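Local structure of PA1221 (Pseudomonas aeruginosa, 4DG8) at residues A113-N116 and A117-R121; Q478-T481 and W482-P485. The protein belongs to the ANL superfamily of AMP-binding enzymes, contains adenosine monophosphate in this model, and carries a phosphopantetheine attachment site in its C-terminal part. All blocks are in the same frame, centred on the assembly; numbering follows the deposited sequence.

Interaction 1 of 2, residues A113-N116 and A117-R121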
# COMPACT_ATOMS: atom_id res chain seq x y z
N ALA A 113 9.09 17.77 -10.32
CA ALA A 113 8.61 18.73 -9.34
C ALA A 113 7.19 19.23 -9.64
O ALA A 113 6.41 19.44 -8.71
CB ALA A 113 9.59 19.90 -9.23
N ALA A 114 6.84 19.39 -10.91
CA ALA A 114 5.48 19.86 -11.23
C ALA A 114 4.43 18.87 -10.72
O ALA A 114 3.38 19.26 -10.17
CB ALA A 114 5.33 20.10 -12.75
N TRP A 115 4.71 17.59 -10.93
CA TRP A 115 3.83 16.52 -10.46
C TRP A 115 3.66 16.59 -8.94
O TRP A 115 2.53 16.61 -8.42
CB TRP A 115 4.37 15.15 -10.92
CG TRP A 115 3.73 13.96 -10.25
CD1 TRP A 115 4.15 13.33 -9.11
CD2 TRP A 115 2.56 13.25 -10.69
NE1 TRP A 115 3.31 12.29 -8.81
CE2 TRP A 115 2.33 12.21 -9.76
CE3 TRP A 115 1.69 13.39 -11.78
CZ2 TRP A 115 1.26 11.32 -9.89
CZ3 TRP A 115 0.63 12.51 -11.90
CH2 TRP A 115 0.43 11.49 -10.96
N ASN A 116 4.78 16.66 -8.22
CA ASN A 116 4.72 16.75 -6.76
C ASN A 116 4.01 18.00 -6.24
O ASN A 116 3.27 17.95 -5.27
CB ASN A 116 6.11 16.62 -6.13
CG ASN A 116 6.56 15.19 -6.02
OD1 ASN A 116 5.74 14.29 -5.88
ND2 ASN A 116 7.87 14.96 -6.11
N ALA A 117 4.24 19.13 -6.92
CA ALA A 117 3.61 20.37 -6.53
C ALA A 117 2.10 20.21 -6.63
O ALA A 117 1.35 20.65 -5.76
CB ALA A 117 4.09 21.53 -7.42
N GLU A 118 1.65 19.57 -7.71
CA GLU A 118 0.21 19.38 -7.85
C GLU A 118 -0.37 18.37 -6.82
O GLU A 118 -1.47 18.58 -6.28
CB GLU A 118 -0.14 19.05 -9.31
CG GLU A 118 -1.62 18.77 -9.56
CD GLU A 118 -2.54 20.00 -9.38
OE1 GLU A 118 -2.06 21.12 -9.11
OE2 GLU A 118 -3.77 19.82 -9.53
N LEU A 119 0.36 17.30 -6.49
CA LEU A 119 -0.08 16.44 -5.39
C LEU A 119 -0.21 17.23 -4.07
O LEU A 119 -1.22 17.09 -3.33
CB LEU A 119 0.88 15.26 -5.18
CG LEU A 119 1.06 14.23 -6.30
CD1 LEU A 119 1.89 13.05 -5.78
CD2 LEU A 119 -0.29 13.74 -6.85
N CYS A 120 0.78 18.09 -3.80
CA CYS A 120 0.80 18.88 -2.57
C CYS A 120 -0.34 19.85 -2.52
O CYS A 120 -0.94 20.05 -1.46
CB CYS A 120 2.14 19.61 -2.35
SG CYS A 120 3.54 18.47 -1.94
N ARG A 121 -0.66 20.46 -3.66
CA ARG A 121 -1.84 21.31 -3.74
C ARG A 121 -3.13 20.51 -3.51
O ARG A 121 -4.03 20.96 -2.81
CB ARG A 121 -1.90 22.03 -5.08
CG ARG A 121 -2.83 23.25 -5.09
CD ARG A 121 -2.87 23.91 -6.47
NE ARG A 121 -3.49 23.04 -7.48
CZ ARG A 121 -4.81 22.91 -7.64
NH1 ARG A 121 -5.64 23.59 -6.86
NH2 ARG A 121 -5.30 22.12 -8.58
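Trp-115 and Leu-119 meet one turn apart on the alpha-helix 113-123, in the AMP-binding-enzyme family part of the chain, the Trp-115 side chain about 14 Å from the bound AMP. Backbone bonds with i to i+4 spacing join the two halves of this first part of the helix. Ala-113 O accepts Ala-117 N at 2.8 Å, and Ala-114 O accepts Glu-118 N. Trp-115 O takes Leu-119 N at 3.0 Å in its carbonyl plane, while Asn-116 O takes Cys-120 N, so four carbonyls in a row each have an N-H partner. The side-chain amide of Asn-116, in a buried residue, turns back: CG sits beside the backbone N (chi1 -81°), and ND2 donates to Asp-108 O in the chain leading into the helix. Its OD1 approaches Leu-119 CD1 at 4.0 Å. Where the helix is more open to solvent, Arg-121 grips the Glu-118 carboxylate side-on. Arg-121 NE reaches Glu-118 OE1 at 2.9 Å, nearly in the guanidinium plane, and NH2 reaches OE2 on its syn lone pair. OE2 also accepts Gln-122 NE2, a second bond that probably steadies the carboxylate. Cys-120 lies against Cys-125 and Ile-128 of strand 125-130. The Trp-115 indole, with CG anti to N (chi1 167°), crosses Leu-119 at a slant in a CH-pi contact: Leu-119 CG stands over the five-membered ring of Trp-115, 4.2 Å from its centroid and 24° off the normal. The Leu-119 methyl CD1 comes closer still to the pyrrole nitrogen, 3.4 Å from Trp-115 NE1.

Interaction 2 of 2, residues Q478-T481 and W482-P485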
# COMPACT_ATOMS: atom_id res chain seq x y z
N GLN A 478 6.37 14.45 -18.22
CA GLN A 478 5.39 14.91 -17.23
C GLN A 478 4.83 13.81 -16.33
O GLN A 478 4.19 14.10 -15.31
CB GLN A 478 4.23 15.62 -17.92
CG GLN A 478 4.59 16.97 -18.51
CD GLN A 478 3.38 17.68 -19.07
OE1 GLN A 478 3.07 17.55 -20.25
NE2 GLN A 478 2.66 18.40 -18.21
N LEU A 479 5.06 12.56 -16.71
CA LEU A 479 4.52 11.43 -15.95
C LEU A 479 5.43 11.05 -14.78
O LEU A 479 6.64 11.25 -14.84
CB LEU A 479 4.28 10.22 -16.86
CG LEU A 479 3.32 10.37 -18.05
CD1 LEU A 479 3.38 9.14 -18.96
CD2 LEU A 479 1.88 10.64 -17.59
N PRO A 480 4.84 10.50 -13.72
CA PRO A 480 5.71 9.94 -12.69
C PRO A 480 6.48 8.75 -13.26
O PRO A 480 5.99 8.11 -14.20
CB PRO A 480 4.73 9.50 -11.60
CG PRO A 480 3.44 9.29 -12.31
CD PRO A 480 3.41 10.30 -13.42
N THR A 481 7.66 8.48 -12.73
CA THR A 481 8.51 7.42 -13.27
C THR A 481 7.73 6.12 -13.47
O THR A 481 7.83 5.47 -14.52
CB THR A 481 9.75 7.14 -12.38
OG1 THR A 481 9.33 6.85 -11.04
CG2 THR A 481 10.70 8.34 -12.37
N TRP A 482 6.94 5.75 -12.46
CA TRP A 482 6.27 4.45 -12.45
C TRP A 482 5.20 4.30 -13.55
O TRP A 482 4.76 3.19 -13.83
CB TRP A 482 5.70 4.15 -11.07
CG TRP A 482 4.48 4.95 -10.73
CD1 TRP A 482 4.43 6.16 -10.10
CD2 TRP A 482 3.12 4.59 -11.01
NE1 TRP A 482 3.12 6.57 -9.96
CE2 TRP A 482 2.30 5.63 -10.52
CE3 TRP A 482 2.51 3.48 -11.62
CZ2 TRP A 482 0.90 5.60 -10.62
CZ3 TRP A 482 1.12 3.45 -11.72
CH2 TRP A 482 0.34 4.51 -11.23
N GLN A 483 4.77 5.41 -14.15
CA GLN A 483 3.82 5.36 -15.26
C GLN A 483 4.44 5.47 -16.65
O GLN A 483 3.73 5.40 -17.65
CB GLN A 483 2.79 6.48 -15.14
CG GLN A 483 1.87 6.36 -13.95
CD GLN A 483 0.82 7.45 -13.92
OE1 GLN A 483 0.76 8.29 -14.81
NE2 GLN A 483 -0.01 7.44 -12.88
N ARG A 484 5.75 5.69 -16.73
CA ARG A 484 6.40 5.85 -18.03
C ARG A 484 6.66 4.50 -18.65
O ARG A 484 7.29 3.65 -18.03
CB ARG A 484 7.72 6.60 -17.91
CG ARG A 484 7.58 8.05 -17.46
CD ARG A 484 8.92 8.58 -17.03
NE ARG A 484 8.82 9.88 -16.38
CZ ARG A 484 9.84 10.51 -15.83
NH1 ARG A 484 11.05 9.96 -15.86
NH2 ARG A 484 9.66 11.69 -15.26
N PRO A 485 6.18 4.29 -19.88
CA PRO A 485 6.44 3.00 -20.55
C PRO A 485 7.93 2.72 -20.61
O PRO A 485 8.73 3.65 -20.80
CB PRO A 485 5.89 3.21 -21.95
CG PRO A 485 4.81 4.23 -21.77
CD PRO A 485 5.29 5.15 -20.68
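Pro-480 packs against both Trp-482 and Gln-483 at a 3-10 turn, in the loop joining helix 473-478 to strand 487-490. Pro-480 and Trp-482 lie side by side and point the same way, with Pro-480 CG 3.6 Å from Trp-482 NE1 and Pro-480 CB near CD1. The indole is held there by a chi1 of 73°, which sets its CG between the backbone N and the carbonyl carbon. Gln-483 crosses the proline obliquely with an extended chain; its amide carbon CD comes within 3.6 Å of Pro-480 CG, and its CG stands over the centre of the Trp-482 ring, 3.4 Å above the plane. Leu-479 meets the same glutamine at about a right angle, its CD2 lying 3.8 Å from Gln-483 OE1. Two successive i to i+3 bonds close the turn: Gln-483 N to Pro-480 O, and Arg-484 N to Thr-481 O at 3.0 Å. In both, the donor rises above the carbonyl plane. The Arg-484 chain, extended from CG to NE, reaches back to Leu-479 O, which takes NE at 3.0 Å through a rather bent N-H (137°); NH2 adds a weak second bond. Thr-481 crosses this arginine obliquely, and its CG2 lies over one guanidinium face, toward the rim, 3.9 Å from Arg-484 NH1. Outside the turn, the Trp-482 ring stacks with Tyr-427, the first residue of strand 427-430, and both Trp-482 and Gln-483 touch Leu-429 of that strand. Leu-479 rests on Arg-437 and Pro-485 on Phe-438, both of helix 431-439, seating the turn against this strand and helix.

From the N terminus, interaction 1 comes first, as the opening turns of helix 113-123, and interaction 2 follows more than 350 residues later. Each is local and closes no long loop; the two stand in series, neither nesting nor crossing. In space they lie about 14 Å apart between centres, on the same side of the chain's centre, and meet where Trp-115 CZ2 packs on Pro-480 CG at 3.8 Å. The lead-in to the helix adds further ties: Gln-111 OE1 accepts Thr-481 N, and Pro-112 touches Arg-484. Together they join helix 113-123 to the loop between helix 473-478 and strand 487-490.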